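Local coordinates for protein cytokinin riboside 5'-monophosphate phosphoribohydrolase (Corynebacterium glutamicum, PDB 5WQ3) that belongs to the possible lysine decarboxylase family of the SLOG clan and has a Rossmann-like fold built on a parallel beta-sheet, at residues 191-199 / 241-249. Numbering follows the deposited sequence.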
ATOM      1  N   VAL C 191      66.350  25.856  28.284  1.00 29.12           N
ATOM      2  CA  VAL C 191      67.144  25.058  27.346  1.00 28.61           C
ATOM      3  C   VAL C 191      68.288  25.928  26.899  1.00 25.41           C
ATOM      4  O   VAL C 191      68.214  27.142  26.949  1.00 28.82           O
ATOM      5  CB  VAL C 191      66.387  24.401  26.130  1.00 28.63           C
ATOM      6  CG1 VAL C 191      65.307  23.470  26.602  1.00 29.94           C
ATOM      7  CG2 VAL C 191      65.820  25.416  25.142  1.00 27.45           C
ATOM      8  N   THR C 192      69.350  25.263  26.509  1.00 23.83           N
ATOM      9  CA  THR C 192      70.622  25.830  26.189  1.00 27.83           C
ATOM     10  C   THR C 192      71.067  25.113  24.916  1.00 24.64           C
ATOM     11  O   THR C 192      70.869  23.908  24.797  1.00 24.32           O
ATOM     12  CB  THR C 192      71.596  25.480  27.328  1.00 32.89           C
ATOM     13  OG1 THR C 192      71.243  26.218  28.497  1.00 38.34           O
ATOM     14  CG2 THR C 192      72.987  25.812  26.959  1.00 36.51           C
ATOM     15  N   ASN C 193      71.692  25.847  23.990  1.00 24.99           N
ATOM     16  CA  ASN C 193      72.305  25.299  22.789  1.00 25.24           C
ATOM     17  C   ASN C 193      71.251  24.582  21.969  1.00 23.07           C
ATOM     18  O   ASN C 193      71.416  23.377  21.596  1.00 19.61           O
ATOM     19  CB  ASN C 193      73.431  24.332  23.127  1.00 28.24           C
ATOM     20  CG  ASN C 193      74.574  24.988  23.902  1.00 31.74           C
ATOM     21  OD1 ASN C 193      74.972  24.510  24.981  1.00 35.33           O
ATOM     22  ND2 ASN C 193      75.148  26.031  23.326  1.00 29.60           N
ATOM     23  N   PHE C 194      70.160  25.315  21.735  1.00 18.68           N
ATOM     24  CA  PHE C 194      68.932  24.725  21.190  1.00 19.17           C
ATOM     25  C   PHE C 194      68.586  25.571  19.985  1.00 17.82           C
ATOM     26  O   PHE C 194      67.857  26.500  20.123  1.00 18.17           O
ATOM     27  CB  PHE C 194      67.823  24.755  22.226  1.00 17.41           C
ATOM     28  CG  PHE C 194      66.696  23.799  21.963  1.00 19.11           C
ATOM     29  CD1 PHE C 194      65.796  24.022  20.927  1.00 19.61           C
ATOM     30  CD2 PHE C 194      66.519  22.676  22.767  1.00 18.74           C
ATOM     31  CE1 PHE C 194      64.779  23.127  20.645  1.00 19.75           C
ATOM     32  CE2 PHE C 194      65.481  21.774  22.509  1.00 19.97           C
ATOM     33  CZ  PHE C 194      64.596  22.004  21.440  1.00 20.28           C
ATOM     34  N   PRO C 195      69.154  25.266  18.829  1.00 19.17           N
ATOM     35  CA  PRO C 195      68.931  26.126  17.646  1.00 19.23           C
ATOM     36  C   PRO C 195      67.502  26.037  17.092  1.00 18.38           C
ATOM     37  O   PRO C 195      66.797  25.027  17.233  1.00 15.63           O
ATOM     38  CB  PRO C 195      69.981  25.621  16.649  1.00 19.97           C
ATOM     39  CG  PRO C 195      70.275  24.238  17.091  1.00 20.14           C
ATOM     40  CD  PRO C 195      70.197  24.289  18.580  1.00 18.75           C
ATOM     41  N   ILE C 196      67.069  27.118  16.444  1.00 16.63           N
ATOM     42  CA  ILE C 196      65.717  27.247  16.051  1.00 17.42           C
ATOM     43  C   ILE C 196      65.806  27.741  14.638  1.00 18.25           C
ATOM     44  O   ILE C 196      66.461  28.780  14.384  1.00 18.87           O
ATOM     45  CB  ILE C 196      64.951  28.277  16.907  1.00 18.13           C
ATOM     46  CG1 ILE C 196      64.900  27.850  18.394  1.00 17.92           C
ATOM     47  CG2 ILE C 196      63.550  28.470  16.301  1.00 20.22           C
ATOM     48  CD1 ILE C 196      64.401  28.943  19.296  1.00 18.81           C
ATOM     49  N   VAL C 197      65.192  27.004  13.735  1.00 19.47           N
ATOM     50  CA  VAL C 197      65.279  27.377  12.315  1.00 21.18           C
ATOM     51  C   VAL C 197      63.911  27.483  11.701  1.00 23.14           C
ATOM     52  O   VAL C 197      63.041  26.619  11.982  1.00 18.69           O
ATOM     53  CB  VAL C 197      66.047  26.335  11.490  1.00 20.67           C
ATOM     54  CG1 VAL C 197      66.204  26.836  10.044  1.00 22.44           C
ATOM     55  CG2 VAL C 197      67.390  26.068  12.116  1.00 19.26           C
ATOM     56  N   LEU C 198      63.686  28.561  10.904  1.00 21.37           N
ATOM     57  CA  LEU C 198      62.426  28.686  10.162  1.00 22.35           C
ATOM     58  C   LEU C 198      62.741  28.496   8.674  1.00 22.78           C
ATOM     59  O   LEU C 198      63.636  29.146   8.169  1.00 23.66           O
ATOM     60  CB  LEU C 198      61.680  30.058  10.425  1.00 21.24           C
ATOM     61  CG  LEU C 198      61.580  30.610  11.900  1.00 21.70           C
ATOM     62  CD1 LEU C 198      60.863  31.924  11.967  1.00 21.72           C
ATOM     63  CD2 LEU C 198      60.883  29.661  12.863  1.00 23.50           C
ATOM     64  N   ILE C 199      61.987  27.656   7.990  1.00 22.61           N
ATOM     65  CA  ILE C 199      62.146  27.392   6.573  1.00 21.41           C
ATOM     66  C   ILE C 199      61.055  28.050   5.762  1.00 23.23           C
ATOM     67  O   ILE C 199      59.927  27.778   5.970  1.00 21.53           O
ATOM     68  CB  ILE C 199      62.078  25.901   6.277  1.00 21.12           C
ATOM     69  CG1 ILE C 199      63.054  25.123   7.142  1.00 22.72           C
ATOM     70  CG2 ILE C 199      62.228  25.635   4.800  1.00 23.14           C
ATOM     71  CD1 ILE C 199      64.494  25.224   6.789  1.00 23.24           C
ATOM     72  N   PHE C 241      73.576  24.888  10.287  1.00 20.04           N
ATOM     73  CA  PHE C 241      73.397  25.781  11.407  1.00 18.69           C
ATOM     74  C   PHE C 241      73.238  24.936  12.697  1.00 18.04           C
ATOM     75  O   PHE C 241      73.792  25.211  13.700  1.00 19.95           O
ATOM     76  CB  PHE C 241      72.165  26.580  11.153  1.00 19.73           C
ATOM     77  CG  PHE C 241      71.871  27.614  12.189  1.00 21.17           C
ATOM     78  CD1 PHE C 241      72.482  28.859  12.156  1.00 21.64           C
ATOM     79  CD2 PHE C 241      70.914  27.346  13.180  1.00 21.68           C
ATOM     80  CE1 PHE C 241      72.165  29.839  13.104  1.00 23.85           C
ATOM     81  CE2 PHE C 241      70.589  28.291  14.097  1.00 22.76           C
ATOM     82  CZ  PHE C 241      71.197  29.560  14.070  1.00 25.12           C
ATOM     83  N   ILE C 242      72.493  23.895  12.595  1.00 18.35           N
ATOM     84  CA  ILE C 242      72.244  22.972  13.751  1.00 20.20           C
ATOM     85  C   ILE C 242      73.501  22.227  14.180  1.00 20.76           C
ATOM     86  O   ILE C 242      73.920  22.283  15.344  1.00 22.19           O
ATOM     87  CB  ILE C 242      71.096  22.020  13.381  1.00 19.89           C
ATOM     88  CG1 ILE C 242      69.844  22.860  13.134  1.00 19.51           C
ATOM     89  CG2 ILE C 242      70.805  20.969  14.507  1.00 18.28           C
ATOM     90  CD1 ILE C 242      68.652  22.061  12.642  1.00 20.88           C
ATOM     91  N   VAL C 243      74.136  21.561  13.239  1.00 21.36           N
ATOM     92  CA  VAL C 243      75.430  20.922  13.487  1.00 22.28           C
ATOM     93  C   VAL C 243      76.451  21.839  14.168  1.00 22.23           C
ATOM     94  O   VAL C 243      77.070  21.488  15.201  1.00 18.16           O
ATOM     95  CB  VAL C 243      76.030  20.371  12.169  1.00 20.59           C
ATOM     96  CG1 VAL C 243      77.498  19.992  12.377  1.00 21.44           C
ATOM     97  CG2 VAL C 243      75.182  19.229  11.661  1.00 21.80           C
ATOM     98  N   ASP C 244      76.618  23.033  13.585  1.00 22.23           N
ATOM     99  CA  ASP C 244      77.541  23.978  14.109  1.00 24.20           C
ATOM    100  C   ASP C 244      77.123  24.451  15.487  1.00 25.90           C
ATOM    101  O   ASP C 244      77.961  24.618  16.369  1.00 23.38           O
ATOM    102  CB  ASP C 244      77.668  25.227  13.187  1.00 24.27           C
ATOM    103  CG  ASP C 244      78.465  24.933  11.960  1.00 28.63           C
ATOM    104  OD1 ASP C 244      78.979  23.779  11.877  1.00 26.90           O
ATOM    105  OD2 ASP C 244      78.535  25.800  11.026  1.00 32.14           O
ATOM    106  N   ALA C 245      75.836  24.682  15.689  1.00 21.72           N
ATOM    107  CA  ALA C 245      75.385  25.102  17.007  1.00 22.55           C
ATOM    108  C   ALA C 245      75.650  24.014  18.069  1.00 23.94           C
ATOM    109  O   ALA C 245      75.827  24.332  19.233  1.00 23.52           O
ATOM    110  CB  ALA C 245      73.909  25.414  16.975  1.00 24.42           C
ATOM    111  N   HIS C 246      75.691  22.752  17.687  1.00 21.89           N
ATOM    112  CA  HIS C 246      75.829  21.659  18.653  1.00 24.53           C
ATOM    113  C   HIS C 246      77.270  21.237  18.860  1.00 28.84           C
ATOM    114  O   HIS C 246      77.557  20.402  19.667  1.00 25.92           O
ATOM    115  CB  HIS C 246      75.034  20.464  18.193  1.00 24.25           C
ATOM    116  CG  HIS C 246      73.573  20.593  18.429  1.00 24.67           C
ATOM    117  ND1 HIS C 246      72.644  19.840  17.769  1.00 30.16           N
ATOM    118  CD2 HIS C 246      72.886  21.380  19.277  1.00 21.44           C
ATOM    119  CE1 HIS C 246      71.446  20.155  18.200  1.00 25.22           C
ATOM    120  NE2 HIS C 246      71.566  21.094  19.107  1.00 26.03           N
ATOM    121  N   ALA C 247      78.159  21.830  18.095  1.00 28.63           N
ATOM    122  CA  ALA C 247      79.539  21.399  18.095  1.00 33.84           C
ATOM    123  C   ALA C 247      80.305  22.211  19.134  1.00 31.70           C
ATOM    124  O   ALA C 247      79.928  23.343  19.491  1.00 32.79           O
ATOM    125  CB  ALA C 247      80.168  21.607  16.715  1.00 32.75           C
ATOM    126  N   GLY C 248      81.424  21.669  19.562  1.00 31.49           N
ATOM    127  CA  GLY C 248      82.297  22.446  20.468  1.00 35.28           C
ATOM    128  C   GLY C 248      81.665  22.522  21.865  1.00 37.86           C
ATOM    129  O   GLY C 248      81.938  23.476  22.630  1.00 38.67           O
ATOM    130  N   LEU C 249      80.811  21.527  22.178  1.00 34.18           N
ATOM    131  CA  LEU C 249      80.170  21.374  23.480  1.00 33.86           C
ATOM    132  C   LEU C 249      80.756  20.174  24.217  1.00 35.79           C
ATOM    133  O   LEU C 249      80.237  19.843  25.301  1.00 44.88           O
ATOM    134  CB  LEU C 249      78.656  21.114  23.340  1.00 36.14           C
ATOM    135  CG  LEU C 249      77.823  22.189  22.641  1.00 41.05           C
ATOM    136  CD1 LEU C 249      76.365  21.726  22.630  1.00 43.59           C
ATOM    137  CD2 LEU C 249      77.962  23.587  23.257  1.00 40.02           C
TER
HETATM  138  O   HOH W   1      74.639  26.345  20.552  1.00 36.67           O
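Pro195 packs its ring against one side of the C-terminal helix, among Phe241, Ile242, Ala245 and His246. Its CB lies 3.7 Å from Phe241 CE2, and its CG lies 3.8 Å from Ala245 CB. Val197, two residues further on, extends this apolar surface. With CG1 anti to the backbone N (chi1 -175°), CG2 stands anti to the carbonyl carbon. This CG2 methyl of Val197 sits 3.9 Å from Phe241 CD2 and also reaches Ile242 CG1. The Phe241 ring thus touches both Pro195 and Val197.

The side chains of Pro195 and His246 cross at about a right angle, with His246 NE2 3.5 Å from Pro195 CD. The carbonyl O of Asn193 lies at the edge of this imidazole, in its plane. Both ring nitrogens have partners outside the two segments: ND1 bonds Tyr101 OH and NE2 bonds Gln164 O, which fixes the ring's rotation.

At the outer, more exposed end, a water bridge joins a mixed contact. The water accepts from Asn193 ND2 at 2.8 Å and donates to Ala245 O at 2.7 Å. The Leu249 methyls pack on the amide of Asn193, with Leu249 CD2 3.6 Å from Asn193 OD1.

Strand 196-199 and helix segment 241-246 run antiparallel (174°), their axes 10.0 Å apart. The strand lies between strands 166-168 and 230-232 of the parallel sheet. Helix 235-246 covers the side of the strand that carries Val197 and Ile199, while Ile196 and Leu198 pack against helix 173-188.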